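Local coordinates for flagellar brake protein YcgR (Escherichia coli K-12, PDB 5Y6H) that acts as a flagellar brake, slowing the motor when bound to cyclic di-GMP by binding elements of the flagellar motor, at residues A80-T85 and P106-V111. Residues are numbered along the deposited sequence; the frame is centred on the assembly and turned at random.
Sequences AKVEFT and PTLWFV
Lys81 and Glu83 pair with Val111 and Trp109 as the hydrogen-bonded positions of an antiparallel beta pairing in the N-terminal PilZN domain, the part involved in FliG binding, and show how one strand pair serves two unlike faces. Lys81 N to Val111 O and Glu83 N to Trp109 O are both 2.9 Å; the return bonds from Val111 N to Lys81 O and Trp109 N to Glu83 O are shorter and meet their carbonyls more nearly head-on. Val82 and Phe110 form the non-hydrogen-bonded pair between them. With CG anti to its backbone N (chi1 -164°), the Phe110 ring crosses Val82 at a slant, its CD2 3.6 Å from Val82 CG2, while CE2 reaches Ala80 CB at 4.1 Å. An alanine in place of Phe110 would take the ring away and probably open a gap beside Val82 CG2 and Ala80 CB. On the same face Leu108 CD1 packs obliquely against Phe84 CD2, and Val19 and Leu20 of helix 13-26 pack against Val82, Phe84 and Leu108. On the other face Tyr4 hydrogen-bonds Glu83 OE2 and meets the Trp109 ring. Beyond the last bridge the chains part, and a water accepts from Thr85 N at 3.0 Å and donates to Thr107 O at 2.9 Å.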
loop_
_atom_site.group_PDB
_atom_site.type_symbol
_atom_site.label_atom_id
_atom_site.label_comp_id
_atom_site.label_asym_id
_atom_site.label_seq_id
_atom_site.Cartn_x
_atom_site.Cartn_y
_atom_site.Cartn_z
ATOM N N ALA A 80 -8.133 1.647 13.702
ATOM C CA ALA A 80 -7.708 0.457 12.978
ATOM C C ALA A 80 -6.608 0.831 11.997
ATOM O O ALA A 80 -6.769 1.775 11.218
ATOM C CB ALA A 80 -8.883 -0.179 12.233
ATOM N N LYS A 81 -5.504 0.085 12.021
ATOM C CA LYS A 81 -4.352 0.367 11.174
ATOM C C LYS A 81 -4.057 -0.819 10.267
ATOM O O LYS A 81 -4.040 -1.968 10.721
ATOM C CB LYS A 81 -3.113 0.697 12.012
ATOM C CG LYS A 81 -1.862 0.948 11.175
ATOM C CD LYS A 81 -0.662 1.264 12.053
ATOM C CE LYS A 81 -0.402 2.761 12.117
ATOM N NZ LYS A 81 0.904 3.070 12.764
ATOM N N VAL A 82 -3.819 -0.533 8.992
ATOM C CA VAL A 82 -3.320 -1.508 8.031
ATOM C C VAL A 82 -1.832 -1.252 7.843
ATOM O O VAL A 82 -1.413 -0.098 7.705
ATOM C CB VAL A 82 -4.071 -1.400 6.691
ATOM C CG1 VAL A 82 -3.419 -2.282 5.628
ATOM C CG2 VAL A 82 -5.544 -1.753 6.874
ATOM N N GLU A 83 -1.026 -2.316 7.858
ATOM C CA GLU A 83 0.400 -2.183 7.578
ATOM C C GLU A 83 0.896 -3.403 6.816
ATOM O O GLU A 83 0.631 -4.539 7.219
ATOM C CB GLU A 83 1.212 -2.005 8.867
ATOM C CG GLU A 83 2.719 -2.040 8.647
ATOM C CD GLU A 83 3.501 -1.516 9.838
ATOM O OE1 GLU A 83 4.442 -2.208 10.283
ATOM O OE2 GLU A 83 3.179 -0.413 10.328
ATOM N N PHE A 84 1.608 -3.167 5.716
ATOM C CA PHE A 84 2.251 -4.250 4.984
ATOM C C PHE A 84 3.439 -3.675 4.226
ATOM O O PHE A 84 3.585 -2.459 4.087
ATOM C CB PHE A 84 1.271 -4.973 4.049
ATOM C CG PHE A 84 0.629 -4.087 3.008
ATOM C CD1 PHE A 84 1.133 -4.039 1.717
ATOM C CD2 PHE A 84 -0.496 -3.337 3.312
ATOM C CE1 PHE A 84 0.534 -3.249 0.751
ATOM C CE2 PHE A 84 -1.096 -2.538 2.349
ATOM C CZ PHE A 84 -0.579 -2.494 1.069
ATOM N N THR A 85 4.303 -4.571 3.754
ATOM C CA THR A 85 5.518 -4.186 3.051
ATOM C C THR A 85 5.564 -4.889 1.704
ATOM O O THR A 85 5.238 -6.076 1.602
ATOM C CB THR A 85 6.772 -4.538 3.872
ATOM O OG1 THR A 85 6.727 -3.848 5.126
ATOM C CG2 THR A 85 8.040 -4.140 3.132
ATOM N N PRO A 106 2.549 -11.077 0.851
ATOM C CA PRO A 106 2.203 -12.398 1.403
ATOM C C PRO A 106 1.578 -12.323 2.785
ATOM O O PRO A 106 0.818 -13.224 3.159
ATOM C CB PRO A 106 3.551 -13.134 1.423
ATOM C CG PRO A 106 4.575 -12.042 1.429
ATOM C CD PRO A 106 3.993 -10.935 0.613
ATOM N N THR A 107 1.881 -11.285 3.563
ATOM C CA THR A 107 1.247 -11.081 4.859
ATOM C C THR A 107 0.879 -9.612 5.010
ATOM O O THR A 107 1.439 -8.736 4.348
ATOM C CB THR A 107 2.143 -11.517 6.033
ATOM O OG1 THR A 107 3.297 -10.668 6.109
ATOM C CG2 THR A 107 2.586 -12.967 5.882
ATOM N N LEU A 108 -0.072 -9.356 5.907
ATOM C CA LEU A 108 -0.608 -8.022 6.134
ATOM C C LEU A 108 -1.005 -7.908 7.599
ATOM O O LEU A 108 -1.522 -8.865 8.180
ATOM C CB LEU A 108 -1.808 -7.759 5.210
ATOM C CG LEU A 108 -2.580 -6.436 5.224
ATOM C CD1 LEU A 108 -3.175 -6.185 3.852
ATOM C CD2 LEU A 108 -3.682 -6.457 6.275
ATOM N N TRP A 109 -0.755 -6.744 8.195
ATOM C CA TRP A 109 -1.212 -6.450 9.547
ATOM C C TRP A 109 -2.493 -5.627 9.480
ATOM O O TRP A 109 -2.540 -4.599 8.801
ATOM C CB TRP A 109 -0.149 -5.692 10.347
ATOM C CG TRP A 109 1.131 -6.444 10.573
ATOM C CD1 TRP A 109 2.299 -6.298 9.882
ATOM C CD2 TRP A 109 1.375 -7.452 11.564
ATOM N NE1 TRP A 109 3.254 -7.154 10.379
ATOM C CE2 TRP A 109 2.712 -7.873 11.412
ATOM C CE3 TRP A 109 0.593 -8.039 12.564
ATOM C CZ2 TRP A 109 3.285 -8.853 12.223
ATOM C CZ3 TRP A 109 1.164 -9.013 13.369
ATOM C CH2 TRP A 109 2.496 -9.410 13.192
ATOM N N PHE A 110 -3.533 -6.092 10.169
ATOM C CA PHE A 110 -4.777 -5.345 10.352
ATOM C C PHE A 110 -4.932 -5.187 11.859
ATOM O O PHE A 110 -5.532 -6.037 12.519
ATOM C CB PHE A 110 -5.981 -6.061 9.717
ATOM C CG PHE A 110 -7.191 -5.184 9.540
ATOM C CD1 PHE A 110 -8.457 -5.741 9.432
ATOM C CD2 PHE A 110 -7.065 -3.806 9.476
ATOM C CE1 PHE A 110 -9.572 -4.939 9.264
ATOM C CE2 PHE A 110 -8.175 -2.999 9.310
ATOM C CZ PHE A 110 -9.431 -3.565 9.203
ATOM N N VAL A 111 -4.375 -4.104 12.395
ATOM C CA VAL A 111 -4.241 -3.913 13.836
ATOM C C VAL A 111 -5.473 -3.175 14.352
ATOM O O VAL A 111 -5.657 -1.985 14.083
ATOM C CB VAL A 111 -2.955 -3.153 14.178
ATOM C CG1 VAL A 111 -2.762 -3.084 15.684
ATOM C CG2 VAL A 111 -1.758 -3.817 13.512
HETATM O O HOH W 1 3.992 -7.432 4.735
#